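4-amino-4-deoxychorismate lyase (Legionella pneumophila, PDB 3LUL) is a pyridoxal-phosphate enzyme of the class IV aminotransferase fold, with the cofactor bound covalently to a two-domain chain that pairs into a dimer. Local coordinates at residues 38-43 with 67-72; 84-89 with 108-113; 115-120 with 238-243; 125-130 with 161-166; 213-218 with 261-266. One frame throughout, in Å; residues are numbered along the deposited sequence.

Contact 1: 38-43 with 67-72; sequences SKPSFA and DWFEHL
Phe69 and Leu72, one helical turn apart on helix 65-78, receive Pro40 and Ala43 from the segment that runs off strand 39-40 into helix 43-57. The Leu72 chain can be followed outward. Its CB lies 4.1 Å from Pro40 CG; CG stands anti to the carbonyl carbon (chi1 -59°), and CD1 then ends among three carbons, Pro40 CB and Ala43 CB each at 3.9 Å and Pro40 CG barely farther. The Phe69 side chain crosses that of Pro40 at about a right angle, CE1 3.8 Å from Pro40 CG, while Ala43 CB comes in at the ring edge, 3.7 Å from CD1. In this smaller alpha/beta domain, helix 65-78 thus packs on the sheet edge at Pro40 and on the start of helix 43-57 at Ala43; Ile33 of strand 28-36 also touches Pro40, Trp68 and Leu72. The one polar link is bent: Trp68 NE1 donates to Ala43 O at 3.1 Å, with an N-H...O angle of 137° and the donor 41° above the carbonyl plane. The Trp47 ring meets the indole from helix 43-57.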
# COMPACT_ATOMS: atom_id res chain seq x y z
N SER B 38 3.35 28.75 15.26
CA SER B 38 4.18 28.96 14.08
C SER B 38 5.49 28.19 14.10
O SER B 38 6.36 28.46 13.29
CB SER B 38 4.48 30.44 13.86
OG SER B 38 3.28 31.18 13.90
N LYS B 39 5.60 27.25 15.03
CA LYS B 39 6.80 26.40 15.17
C LYS B 39 6.47 24.92 14.92
O LYS B 39 5.54 24.38 15.52
CB LYS B 39 7.40 26.57 16.55
CG LYS B 39 8.05 27.96 16.76
CD LYS B 39 8.26 28.26 18.25
CE LYS B 39 9.10 29.54 18.47
NZ LYS B 39 8.57 30.38 19.60
N PRO B 40 7.25 24.25 14.06
CA PRO B 40 7.04 22.81 13.91
C PRO B 40 7.47 22.06 15.17
O PRO B 40 8.58 22.23 15.65
CB PRO B 40 7.92 22.43 12.69
CG PRO B 40 8.94 23.47 12.62
CD PRO B 40 8.38 24.73 13.23
N SER B 41 6.57 21.25 15.70
CA SER B 41 6.79 20.43 16.86
C SER B 41 7.58 19.15 16.51
O SER B 41 7.18 18.36 15.63
CB SER B 41 5.42 20.06 17.40
OG SER B 41 5.48 19.23 18.53
N PHE B 42 8.67 18.94 17.22
CA PHE B 42 9.51 17.74 17.06
C PHE B 42 10.03 17.51 15.65
O PHE B 42 10.14 16.39 15.20
CB PHE B 42 8.83 16.52 17.66
CG PHE B 42 8.49 16.76 19.08
CD1 PHE B 42 9.43 16.60 20.07
CD2 PHE B 42 7.27 17.32 19.39
CE1 PHE B 42 9.13 16.93 21.37
CE2 PHE B 42 6.96 17.66 20.68
CZ PHE B 42 7.89 17.45 21.67
N ALA B 43 10.40 18.62 15.00
CA ALA B 43 10.93 18.57 13.64
C ALA B 43 12.09 17.57 13.52
O ALA B 43 12.19 16.90 12.51
CB ALA B 43 11.42 19.95 13.22
N ASP B 67 18.39 22.36 6.84
CA ASP B 67 17.66 22.70 5.62
C ASP B 67 16.20 22.25 5.71
O ASP B 67 15.27 22.99 5.31
CB ASP B 67 18.33 22.12 4.37
CG ASP B 67 19.61 22.87 3.97
OD1 ASP B 67 19.94 23.94 4.54
OD2 ASP B 67 20.29 22.39 3.06
N TRP B 68 15.99 21.07 6.28
CA TRP B 68 14.63 20.55 6.54
C TRP B 68 13.87 21.54 7.38
O TRP B 68 12.76 21.95 7.02
CB TRP B 68 14.76 19.22 7.26
CG TRP B 68 13.58 18.66 8.00
CD1 TRP B 68 13.33 18.79 9.33
CD2 TRP B 68 12.59 17.77 7.49
NE1 TRP B 68 12.21 18.08 9.67
CE2 TRP B 68 11.75 17.43 8.56
CE3 TRP B 68 12.33 17.24 6.22
CZ2 TRP B 68 10.64 16.61 8.40
CZ3 TRP B 68 11.24 16.40 6.07
CH2 TRP B 68 10.40 16.10 7.15
N PHE B 69 14.47 21.92 8.50
CA PHE B 69 13.81 22.84 9.43
C PHE B 69 13.50 24.17 8.73
O PHE B 69 12.38 24.66 8.81
CB PHE B 69 14.66 23.05 10.69
CG PHE B 69 13.95 23.81 11.79
CD1 PHE B 69 13.20 23.12 12.76
CD2 PHE B 69 14.05 25.18 11.87
CE1 PHE B 69 12.55 23.81 13.78
CE2 PHE B 69 13.40 25.89 12.90
CZ PHE B 69 12.67 25.20 13.86
N GLU B 70 14.47 24.70 8.00
CA GLU B 70 14.30 25.96 7.23
C GLU B 70 13.15 25.87 6.23
O GLU B 70 12.38 26.82 6.07
CB GLU B 70 15.62 26.35 6.52
CG GLU B 70 15.53 27.48 5.43
CD GLU B 70 15.00 28.83 5.94
OE1 GLU B 70 14.62 28.94 7.13
OE2 GLU B 70 14.98 29.80 5.13
N HIS B 71 13.04 24.73 5.55
CA HIS B 71 11.90 24.50 4.64
C HIS B 71 10.56 24.51 5.35
O HIS B 71 9.61 25.09 4.83
CB HIS B 71 12.05 23.22 3.85
CG HIS B 71 12.87 23.37 2.62
ND1 HIS B 71 14.15 22.89 2.51
CD2 HIS B 71 12.59 23.97 1.44
CE1 HIS B 71 14.62 23.17 1.31
NE2 HIS B 71 13.70 23.83 0.65
N LEU B 72 10.50 23.91 6.53
CA LEU B 72 9.27 23.92 7.34
C LEU B 72 8.91 25.34 7.73
O LEU B 72 7.75 25.76 7.58
CB LEU B 72 9.38 23.04 8.60
CG LEU B 72 9.69 21.54 8.41
CD1 LEU B 72 9.96 20.84 9.77
CD2 LEU B 72 8.51 20.86 7.67

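Contact 2: 84-89 with 108-113; sequences GGIKAI and LIFQTF
Phe113 lays its ring over Gly85, and this is the tightly packed end of an antiparallel strand pair. Its CG sits between the backbone N and the carbonyl carbon (chi1 54°). Gly85 CA lies 3.9 Å from the ring centroid and 18° off the normal, a CH-pi contact displaced toward the rim, with Phe113 CZ 3.7 Å from Gly85 CA. In the same pair, Gly85 N donates almost straight to Phe113 O (2.9 Å, 172°) and Phe113 N returns a bond to Gly85 O. Lys87 with Gln111 and Ile89 with Ile109 repeat the doubly bonded pairing, while Ile86-Thr112 and Ala88-Phe110 form the non-hydrogen-bonded pairs.

On the face of Ile86 and Ala88 the touch is lighter: Ala88 CB meets Phe110 CE1 at 3.8 Å, and Ile86 CG1 meets Thr112 CG2 at the same distance. Ile86, Ala88 and Phe110 are buried, Thr112 partly exposed. On the Phe113 face, Lys87 and Gln111 are partly exposed, their ends leading away from the partner strand; the Lys87 chain is extended and makes a cation-pi contact with Phe30. That face also meets Leu25, Ile19 and Arg97 of the second subunit. Helix 65-78 packs on the Ala88 and Phe110 face through Trp68 and Leu72, while strands 28-36 and 4-6 flank the pair within the sheet.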
# COMPACT_ATOMS: atom_id res chain seq x y z
N GLY B 84 -1.59 24.41 13.36
CA GLY B 84 -2.02 23.59 12.20
C GLY B 84 -1.07 22.44 11.97
O GLY B 84 -0.47 21.94 12.92
N GLY B 85 -0.96 22.01 10.72
CA GLY B 85 -0.05 20.93 10.36
C GLY B 85 0.74 21.15 9.11
O GLY B 85 0.37 21.97 8.26
N ILE B 86 1.84 20.39 9.00
CA ILE B 86 2.57 20.28 7.74
C ILE B 86 2.79 18.80 7.42
O ILE B 86 3.16 18.02 8.29
CB ILE B 86 3.98 20.93 7.78
CG1 ILE B 86 3.92 22.44 7.93
CG2 ILE B 86 4.76 20.61 6.48
CD1 ILE B 86 5.30 23.07 8.14
N LYS B 87 2.50 18.43 6.17
CA LYS B 87 2.77 17.06 5.69
C LYS B 87 3.95 17.11 4.73
O LYS B 87 3.96 17.91 3.80
CB LYS B 87 1.54 16.47 5.01
CG LYS B 87 1.65 14.98 4.70
CD LYS B 87 0.31 14.40 4.18
CE LYS B 87 0.49 12.98 3.62
NZ LYS B 87 -0.83 12.31 3.32
N ALA B 88 4.96 16.29 4.98
CA ALA B 88 6.12 16.13 4.07
C ALA B 88 5.94 14.80 3.37
O ALA B 88 5.65 13.82 4.03
CB ALA B 88 7.39 16.11 4.85
N ILE B 89 6.01 14.78 2.04
CA ILE B 89 5.94 13.55 1.26
C ILE B 89 7.24 13.40 0.48
O ILE B 89 7.62 14.32 -0.22
CB ILE B 89 4.75 13.53 0.27
CG1 ILE B 89 3.42 13.79 0.98
CG2 ILE B 89 4.68 12.17 -0.44
CD1 ILE B 89 2.22 13.89 -0.00
N LEU B 108 10.85 15.77 -2.66
CA LEU B 108 10.20 16.08 -1.42
C LEU B 108 9.22 17.22 -1.67
O LEU B 108 9.58 18.21 -2.34
CB LEU B 108 11.28 16.47 -0.44
CG LEU B 108 11.02 16.64 1.04
CD1 LEU B 108 10.22 15.46 1.66
CD2 LEU B 108 12.37 16.84 1.71
N ILE B 109 7.98 17.07 -1.19
CA ILE B 109 6.98 18.13 -1.21
C ILE B 109 6.47 18.40 0.21
O ILE B 109 6.21 17.46 0.98
CB ILE B 109 5.81 17.82 -2.16
CG1 ILE B 109 6.32 17.83 -3.61
CG2 ILE B 109 4.60 18.81 -1.98
CD1 ILE B 109 5.24 17.44 -4.67
N PHE B 110 6.36 19.68 0.56
CA PHE B 110 5.72 20.10 1.82
C PHE B 110 4.41 20.82 1.57
O PHE B 110 4.31 21.66 0.67
CB PHE B 110 6.62 21.06 2.59
CG PHE B 110 7.96 20.51 2.92
CD1 PHE B 110 8.16 19.84 4.13
CD2 PHE B 110 9.05 20.70 2.05
CE1 PHE B 110 9.41 19.35 4.46
CE2 PHE B 110 10.30 20.21 2.39
CZ PHE B 110 10.48 19.55 3.59
N GLN B 111 3.41 20.48 2.37
CA GLN B 111 2.09 21.12 2.29
C GLN B 111 1.56 21.40 3.69
O GLN B 111 1.65 20.56 4.57
CB GLN B 111 1.10 20.20 1.59
CG GLN B 111 1.34 20.09 0.09
CD GLN B 111 1.04 21.39 -0.67
OE1 GLN B 111 1.93 22.04 -1.25
NE2 GLN B 111 -0.24 21.77 -0.69
N THR B 112 1.02 22.60 3.87
CA THR B 112 0.44 22.99 5.15
C THR B 112 -1.06 22.75 5.09
O THR B 112 -1.69 22.66 4.01
CB THR B 112 0.68 24.48 5.51
OG1 THR B 112 0.01 25.34 4.57
CG2 THR B 112 2.13 24.79 5.53
N PHE B 113 -1.65 22.68 6.27
CA PHE B 113 -3.09 22.59 6.40
C PHE B 113 -3.51 23.05 7.78
O PHE B 113 -2.73 23.07 8.74
CB PHE B 113 -3.59 21.17 6.13
CG PHE B 113 -2.92 20.12 6.97
CD1 PHE B 113 -1.72 19.55 6.56
CD2 PHE B 113 -3.49 19.70 8.17
CE1 PHE B 113 -1.09 18.56 7.34
CE2 PHE B 113 -2.88 18.70 8.94
CZ PHE B 113 -1.68 18.13 8.54

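Contact 3: 115-120 with 238-243; sequences YSIQKH and SLQGIR. With PO4 (phosphate ion), chain G.
His120 O is gripped side-on by Arg243, whose NE and NH2 both donate to it at 2.9 Å. The carbonyl oxygen lies in the guanidinium plane, and NE approaches nearly along the C=O axis. Gln118 CB covers one guanidinium face, 3.5 Å above its centre. Gln240 reaches the same loop: OE1 accepts from Gln118 N at 2.8 Å, and NE2 gives a weak bond to Ser116 O. The Gln240 amide stacks on that of Gln118, their planes 27° apart. Tyr115 OH donates to Leu239 O at 2.7 Å, in the carbonyl plane and on a lone pair, and its CZ rests 3.8 Å from Leu239 CD2. At the outer side, a phosphate ion, probably from the crystallisation liquor, takes bonds from Ser116 N and OG. Ser238, beside Leu239, hydrogen-bonds the phosphate of the modified residue LLP at position 141. The linker between strands 106-113 and 122-131 is thus tied to the turn before strand 241-248 and to the start of that strand, and the bonds rest mainly on backbone atoms of the linker, with the side chains of Arg243 and Gln240 as their partners.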
# COMPACT_ATOMS: atom_id res chain seq x y z
N TYR B 115 -6.50 22.42 10.77
CA TYR B 115 -7.42 21.37 11.24
C TYR B 115 -7.81 21.61 12.69
O TYR B 115 -7.10 22.30 13.41
CB TYR B 115 -6.77 20.00 11.09
CG TYR B 115 -5.64 19.77 12.07
CD1 TYR B 115 -4.37 20.26 11.84
CD2 TYR B 115 -5.86 19.07 13.25
CE1 TYR B 115 -3.35 20.06 12.75
CE2 TYR B 115 -4.85 18.86 14.16
CZ TYR B 115 -3.59 19.34 13.91
OH TYR B 115 -2.60 19.14 14.82
N SER B 116 -8.96 21.05 13.09
CA SER B 116 -9.46 21.13 14.47
C SER B 116 -9.07 19.88 15.26
O SER B 116 -9.23 18.77 14.78
CB SER B 116 -11.00 21.26 14.49
OG SER B 116 -11.46 22.51 13.99
N ILE B 117 -8.59 20.07 16.49
CA ILE B 117 -8.38 18.96 17.41
C ILE B 117 -9.75 18.45 17.86
O ILE B 117 -10.56 19.20 18.35
CB ILE B 117 -7.44 19.34 18.57
CG1 ILE B 117 -6.00 19.48 18.03
CG2 ILE B 117 -7.44 18.25 19.66
CD1 ILE B 117 -5.02 20.17 18.98
N GLN B 118 -10.00 17.16 17.62
CA GLN B 118 -11.25 16.50 17.98
C GLN B 118 -11.20 16.08 19.46
O GLN B 118 -10.29 15.35 19.85
CB GLN B 118 -11.45 15.29 17.10
CG GLN B 118 -11.67 15.64 15.62
CD GLN B 118 -10.73 14.89 14.67
OE1 GLN B 118 -10.43 13.71 14.86
NE2 GLN B 118 -10.26 15.59 13.63
N LYS B 119 -12.15 16.53 20.27
CA LYS B 119 -12.10 16.23 21.73
C LYS B 119 -13.17 15.23 22.24
O LYS B 119 -13.04 14.70 23.36
CB LYS B 119 -12.01 17.49 22.61
CG LYS B 119 -12.85 18.71 22.17
CD LYS B 119 -12.23 20.00 22.72
CE LYS B 119 -13.26 21.12 22.88
NZ LYS B 119 -14.05 21.37 21.64
N HIS B 120 -14.18 14.94 21.41
CA HIS B 120 -15.10 13.83 21.67
C HIS B 120 -14.35 12.47 21.69
O HIS B 120 -13.46 12.23 20.86
CB HIS B 120 -16.29 13.84 20.67
CG HIS B 120 -15.92 13.68 19.22
ND1 HIS B 120 -16.36 12.61 18.47
CD2 HIS B 120 -15.20 14.46 18.38
CE1 HIS B 120 -15.91 12.73 17.23
NE2 HIS B 120 -15.20 13.84 17.15
N SER B 238 0.72 12.63 16.30
CA SER B 238 1.33 13.97 16.36
C SER B 238 0.30 15.04 16.20
O SER B 238 0.40 16.07 16.83
CB SER B 238 2.38 14.16 15.25
OG SER B 238 3.53 13.43 15.52
N LEU B 239 -0.70 14.82 15.34
CA LEU B 239 -1.69 15.86 15.08
C LEU B 239 -2.73 16.00 16.18
O LEU B 239 -3.13 17.13 16.49
CB LEU B 239 -2.41 15.68 13.74
CG LEU B 239 -1.53 15.78 12.51
CD1 LEU B 239 -2.40 15.48 11.25
CD2 LEU B 239 -0.85 17.11 12.42
N GLN B 240 -3.16 14.90 16.75
CA GLN B 240 -4.24 14.94 17.73
C GLN B 240 -3.76 14.83 19.18
O GLN B 240 -4.52 15.15 20.07
CB GLN B 240 -5.31 13.87 17.41
CG GLN B 240 -6.14 14.16 16.12
CD GLN B 240 -7.12 15.34 16.27
OE1 GLN B 240 -7.66 15.62 17.37
NE2 GLN B 240 -7.38 16.04 15.14
N GLY B 241 -2.50 14.44 19.41
CA GLY B 241 -2.00 14.15 20.73
C GLY B 241 -2.74 12.94 21.26
O GLY B 241 -2.89 11.93 20.56
N ILE B 242 -3.21 13.04 22.48
CA ILE B 242 -3.92 11.95 23.11
C ILE B 242 -5.41 12.10 22.80
O ILE B 242 -6.00 13.19 22.99
CB ILE B 242 -3.67 11.95 24.65
CG1 ILE B 242 -2.25 11.48 24.94
CG2 ILE B 242 -4.71 11.07 25.37
CD1 ILE B 242 -1.83 11.55 26.40
N ARG B 243 -6.01 10.99 22.36
CA ARG B 243 -7.44 10.92 22.06
C ARG B 243 -8.02 9.81 22.93
O ARG B 243 -7.52 8.67 22.94
CB ARG B 243 -7.65 10.63 20.58
CG ARG B 243 -9.11 10.63 20.09
CD ARG B 243 -9.57 12.02 19.58
NE ARG B 243 -11.03 12.05 19.31
CZ ARG B 243 -11.61 11.91 18.11
NH1 ARG B 243 -10.89 11.71 17.01
NH2 ARG B 243 -12.94 11.93 18.01
P PO4 G . -11.85 21.59 10.62
O1 PO4 G . -10.69 22.18 9.85
O2 PO4 G . -12.38 22.59 11.61
O3 PO4 G . -12.96 21.19 9.71
O4 PO4 G . -11.28 20.37 11.33
O HOH W 1 -7.46 14.62 20.02

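Contact 4: 125-130 with 161-166; sequences ISINWL and DDALFF
Strands 125-127 and 162-166 run parallel in register Ile125-Ala163 and Ser126-Leu164, their short axes 4.6 Å apart and 43° from aligned, with bonds Ile125 N to Asp162 O, Leu164 N to Ile125 O and Ile127 N to Leu164 O. Since helix 146-157 lies between them in the chain and packs on Ile125, Ile127 and Phe165, they form a beta-alpha-beta unit of the larger, cofactor-carrying domain. Ile127 carries the side-chain contact under this helix. Its CG1, anti to the carbonyl carbon (chi1 -71°), meets Ala163 CB at 3.5 Å, while CG2 lies 4.0 Å from Phe165 CD1; the isoleucine and the phenylalanine point the same way, side by side. CG2 also stands over the centre of one face of Trp129, whose NE1 is near the edge of the Phe165 ring. On the other side of the sheet, Ser126 OG approaches Phe166 CE1 obliquely at 3.6 Å, and Leu130 CD2 reaches Phe166 CB. The polar ends of Trp129 and Ser126 bond to Glu147 and Asp249, and Leu130 N bonds to Asp132 of the second subunit, which brings this part of the chain to the dimer contact. Where the chain turns a corner at residues 128 and 129, a single water fills in for direct pairing: it donates to Ile127 O and to Trp129 O and accepts from Phe166 N at 2.9 Å.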
# COMPACT_ATOMS: atom_id res chain seq x y z
N ILE B 125 -13.74 -0.17 16.22
CA ILE B 125 -14.11 -1.54 15.91
C ILE B 125 -12.86 -2.32 15.58
O ILE B 125 -11.88 -1.76 15.08
CB ILE B 125 -15.18 -1.68 14.77
CG1 ILE B 125 -14.79 -0.93 13.50
CG2 ILE B 125 -16.61 -1.27 15.28
CD1 ILE B 125 -14.72 -1.76 12.25
N SER B 126 -12.87 -3.62 15.88
CA SER B 126 -11.73 -4.47 15.59
C SER B 126 -11.85 -4.95 14.15
O SER B 126 -12.90 -5.39 13.74
CB SER B 126 -11.76 -5.72 16.49
OG SER B 126 -11.57 -5.41 17.84
N ILE B 127 -10.75 -4.93 13.41
CA ILE B 127 -10.73 -5.43 12.04
C ILE B 127 -10.50 -6.95 12.04
O ILE B 127 -9.71 -7.47 12.84
CB ILE B 127 -9.64 -4.66 11.27
CG1 ILE B 127 -10.10 -3.19 11.04
CG2 ILE B 127 -9.24 -5.34 9.99
CD1 ILE B 127 -11.22 -2.97 10.04
N ASN B 128 -11.15 -7.64 11.11
CA ASN B 128 -11.12 -9.12 11.07
C ASN B 128 -9.86 -9.69 10.41
O ASN B 128 -9.39 -10.76 10.78
CB ASN B 128 -12.37 -9.69 10.37
CG ASN B 128 -12.45 -9.32 8.91
OD1 ASN B 128 -12.39 -8.14 8.55
ND2 ASN B 128 -12.57 -10.34 8.05
N TRP B 129 -9.33 -9.01 9.42
CA TRP B 129 -8.09 -9.50 8.82
C TRP B 129 -6.88 -9.15 9.73
O TRP B 129 -6.88 -8.11 10.44
CB TRP B 129 -7.93 -9.00 7.39
CG TRP B 129 -7.64 -7.54 7.22
CD1 TRP B 129 -6.43 -6.93 7.31
CD2 TRP B 129 -8.57 -6.52 6.83
NE1 TRP B 129 -6.56 -5.60 7.05
CE2 TRP B 129 -7.87 -5.33 6.73
CE3 TRP B 129 -9.95 -6.51 6.56
CZ2 TRP B 129 -8.48 -4.11 6.39
CZ3 TRP B 129 -10.55 -5.26 6.20
CH2 TRP B 129 -9.81 -4.11 6.14
N LEU B 130 -5.88 -10.04 9.72
CA LEU B 130 -4.69 -9.91 10.58
C LEU B 130 -3.44 -9.52 9.79
O LEU B 130 -3.34 -9.81 8.61
CB LEU B 130 -4.47 -11.20 11.34
CG LEU B 130 -5.68 -11.73 12.16
CD1 LEU B 130 -5.33 -13.08 12.86
CD2 LEU B 130 -6.23 -10.74 13.18
N ASP B 161 -15.78 5.24 14.72
CA ASP B 161 -14.92 6.31 14.22
C ASP B 161 -13.64 5.81 13.55
O ASP B 161 -13.15 6.46 12.62
CB ASP B 161 -14.55 7.25 15.37
CG ASP B 161 -15.78 7.86 16.01
OD1 ASP B 161 -16.58 8.48 15.27
OD2 ASP B 161 -15.98 7.68 17.22
N ASP B 162 -13.07 4.72 14.04
CA ASP B 162 -11.74 4.29 13.59
C ASP B 162 -11.69 2.79 13.81
O ASP B 162 -12.60 2.22 14.45
CB ASP B 162 -10.67 5.07 14.36
CG ASP B 162 -9.26 5.03 13.70
OD1 ASP B 162 -9.05 4.35 12.66
OD2 ASP B 162 -8.36 5.67 14.30
N ALA B 163 -10.66 2.16 13.25
CA ALA B 163 -10.48 0.72 13.24
C ALA B 163 -9.18 0.37 13.94
O ALA B 163 -8.20 1.11 13.82
CB ALA B 163 -10.42 0.22 11.81
N LEU B 164 -9.20 -0.75 14.65
CA LEU B 164 -8.08 -1.30 15.39
C LEU B 164 -7.64 -2.63 14.76
O LEU B 164 -8.45 -3.56 14.54
CB LEU B 164 -8.48 -1.52 16.84
CG LEU B 164 -7.39 -1.96 17.79
CD1 LEU B 164 -6.32 -0.86 18.00
CD2 LEU B 164 -8.07 -2.31 19.16
N PHE B 165 -6.35 -2.71 14.45
CA PHE B 165 -5.74 -3.90 13.87
C PHE B 165 -5.01 -4.78 14.90
O PHE B 165 -4.43 -4.30 15.89
CB PHE B 165 -4.73 -3.53 12.79
CG PHE B 165 -5.32 -2.67 11.71
CD1 PHE B 165 -5.95 -3.24 10.61
CD2 PHE B 165 -5.24 -1.30 11.79
CE1 PHE B 165 -6.48 -2.46 9.58
CE2 PHE B 165 -5.79 -0.49 10.77
CZ PHE B 165 -6.42 -1.08 9.66
N PHE B 166 -5.05 -6.07 14.60
CA PHE B 166 -4.38 -7.13 15.30
C PHE B 166 -3.39 -7.88 14.38
O PHE B 166 -3.55 -7.91 13.13
CB PHE B 166 -5.41 -8.08 15.86
CG PHE B 166 -6.27 -7.47 16.96
CD1 PHE B 166 -7.30 -6.59 16.66
CD2 PHE B 166 -6.03 -7.77 18.30
CE1 PHE B 166 -8.07 -5.99 17.69
CE2 PHE B 166 -6.81 -7.19 19.32
CZ PHE B 166 -7.82 -6.31 19.00
O HOH W 2 -7.02 -6.71 12.57

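Contact 5: 213-218 with 261-266; sequences HKMSVQ and DKLIFL
His213 and selenomethionine Met215 lean on Lys262, Leu263 and Leu266 of helix 258-269 just where helix 201-212 ends in a Schellman motif. Lys214, with positive phi, is its C-prime residue, and Met215 N returns to Cys210 O. This turn leads into strand 217-219 of the larger domain's sheet and leaves the backbones far apart, with the nearest CA atoms 10.2 Å from each other, so side chains alone span the gap. The His213 ring meets Leu266 tip to tip. Leu266 CD1 sits over one ring face, 4.1 Å from the centroid and 17° off the normal, a CH-pi contact offset toward the rim, and CD2 comes 3.8 Å from NE2. Lys262 is extended throughout, its CG anti to the backbone N (chi1 -178°), and crosses both neighbours obliquely. Its CD lies against Met215 SE at 3.8 Å, while NZ approaches the imidazole obliquely without a hydrogen bond. The selenomethionine chain is extended at chi2 but bends at chi3 (69°), which turns CE toward the helix, where the side chain slides past Leu263 running the opposite way. Leu206 and Cys210 of helix 201-212 also touch Leu263, while the lysine side of the contact is exposed. On the side of buried Leu263, Met215 CE lies 4.1 Å from Leu263 CD2.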
# COMPACT_ATOMS: atom_id res chain seq x y z
N HIS B 213 9.24 10.60 34.90
CA HIS B 213 8.35 10.78 36.06
C HIS B 213 8.13 9.52 36.91
O HIS B 213 7.33 9.55 37.85
CB HIS B 213 7.03 11.41 35.59
CG HIS B 213 7.17 12.84 35.15
ND1 HIS B 213 6.86 13.90 35.96
CD2 HIS B 213 7.65 13.38 34.00
CE1 HIS B 213 7.13 15.03 35.33
NE2 HIS B 213 7.61 14.75 34.14
N LYS B 214 8.89 8.45 36.63
CA LYS B 214 8.76 7.12 37.29
C LYS B 214 7.27 6.66 37.38
O LYS B 214 6.81 6.15 38.42
CB LYS B 214 9.47 7.14 38.65
CG LYS B 214 10.97 7.58 38.56
N MSE B 215 6.54 6.88 36.29
CA MSE B 215 5.17 6.39 36.11
C MSE B 215 5.31 5.08 35.34
O MSE B 215 5.91 5.05 34.25
CB MSE B 215 4.31 7.38 35.31
CG MSE B 215 4.13 8.76 35.98
SE MSE B 215 3.54 10.09 34.72
CE MSE B 215 1.76 9.36 34.45
N SER B 216 4.74 4.01 35.90
CA SER B 216 4.98 2.68 35.37
C SER B 216 4.34 2.57 34.00
O SER B 216 3.14 2.85 33.88
CB SER B 216 4.41 1.60 36.29
OG SER B 216 4.75 0.30 35.82
N VAL B 217 5.15 2.19 33.00
CA VAL B 217 4.69 1.97 31.62
C VAL B 217 5.31 0.68 31.06
O VAL B 217 6.52 0.51 31.10
CB VAL B 217 5.06 3.15 30.70
CG1 VAL B 217 6.57 3.48 30.76
CG2 VAL B 217 4.61 2.86 29.30
N GLN B 218 4.47 -0.20 30.52
CA GLN B 218 4.92 -1.51 30.09
C GLN B 218 4.65 -1.71 28.60
O GLN B 218 3.51 -1.65 28.19
CB GLN B 218 4.19 -2.61 30.88
CG GLN B 218 4.30 -2.53 32.40
CD GLN B 218 5.73 -2.48 32.89
OE1 GLN B 218 6.16 -1.52 33.55
NE2 GLN B 218 6.48 -3.50 32.55
N ASP B 261 -4.89 12.89 32.11
CA ASP B 261 -4.75 14.35 32.26
C ASP B 261 -3.30 14.79 32.47
O ASP B 261 -2.87 15.79 31.89
CB ASP B 261 -5.62 14.90 33.39
CG ASP B 261 -7.09 14.63 33.15
OD1 ASP B 261 -7.57 14.92 32.05
OD2 ASP B 261 -7.76 14.12 34.07
N LYS B 262 -2.56 14.04 33.26
CA LYS B 262 -1.14 14.31 33.45
C LYS B 262 -0.35 14.22 32.13
O LYS B 262 0.46 15.08 31.82
CB LYS B 262 -0.52 13.35 34.48
CG LYS B 262 0.96 13.66 34.72
CD LYS B 262 1.51 13.09 36.02
CE LYS B 262 2.92 13.65 36.28
NZ LYS B 262 3.56 13.10 37.49
N LEU B 263 -0.57 13.15 31.38
CA LEU B 263 0.13 12.97 30.10
C LEU B 263 -0.22 14.06 29.07
O LEU B 263 0.67 14.58 28.40
CB LEU B 263 -0.09 11.57 29.57
CG LEU B 263 0.55 10.48 30.44
CD1 LEU B 263 0.18 9.14 29.85
CD2 LEU B 263 2.07 10.63 30.58
N ILE B 264 -1.49 14.47 29.00
CA ILE B 264 -1.89 15.60 28.16
C ILE B 264 -1.13 16.87 28.54
O ILE B 264 -0.57 17.59 27.67
CB ILE B 264 -3.41 15.87 28.25
CG1 ILE B 264 -4.16 14.76 27.52
CG2 ILE B 264 -3.76 17.27 27.67
CD1 ILE B 264 -5.65 14.77 27.74
N PHE B 265 -1.04 17.12 29.84
CA PHE B 265 -0.32 18.28 30.32
C PHE B 265 1.14 18.23 29.88
O PHE B 265 1.65 19.20 29.32
CB PHE B 265 -0.43 18.44 31.85
CG PHE B 265 0.40 19.59 32.38
CD1 PHE B 265 1.74 19.41 32.70
CD2 PHE B 265 -0.15 20.85 32.54
CE1 PHE B 265 2.50 20.45 33.18
CE2 PHE B 265 0.62 21.91 33.03
CZ PHE B 265 1.95 21.70 33.34
N LEU B 266 1.79 17.09 30.11
CA LEU B 266 3.21 16.96 29.80
C LEU B 266 3.52 17.09 28.30
O LEU B 266 4.44 17.82 27.90
CB LEU B 266 3.76 15.65 30.37
CG LEU B 266 3.80 15.56 31.89
CD1 LEU B 266 4.15 14.16 32.33
CD2 LEU B 266 4.76 16.61 32.46

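Contacts 1 and 2 lie in the smaller domain: their centres are 10 Å apart, both reach its sheet, and they touch where Leu72 CD2 meets Phe110 CE1. Contacts 3, 4 and 5 all reach the sheet of the larger domain. Contact 3 bridges the two, touching contact 2 through Tyr115 on Gly84 and contact 5 through Ile242 on Leu263. Contacts 1, 2 and 4 follow in series; contact 4 falls within the span between the two segments of contact 3, and contacts 3 and 5 interleave. Contacts 1 and 4 lie on opposite sides of the chain's centre, about 33 Å between centres, whereas contacts 2, 3 and 4 touch the second subunit, consistent with both domains contributing to the dimer.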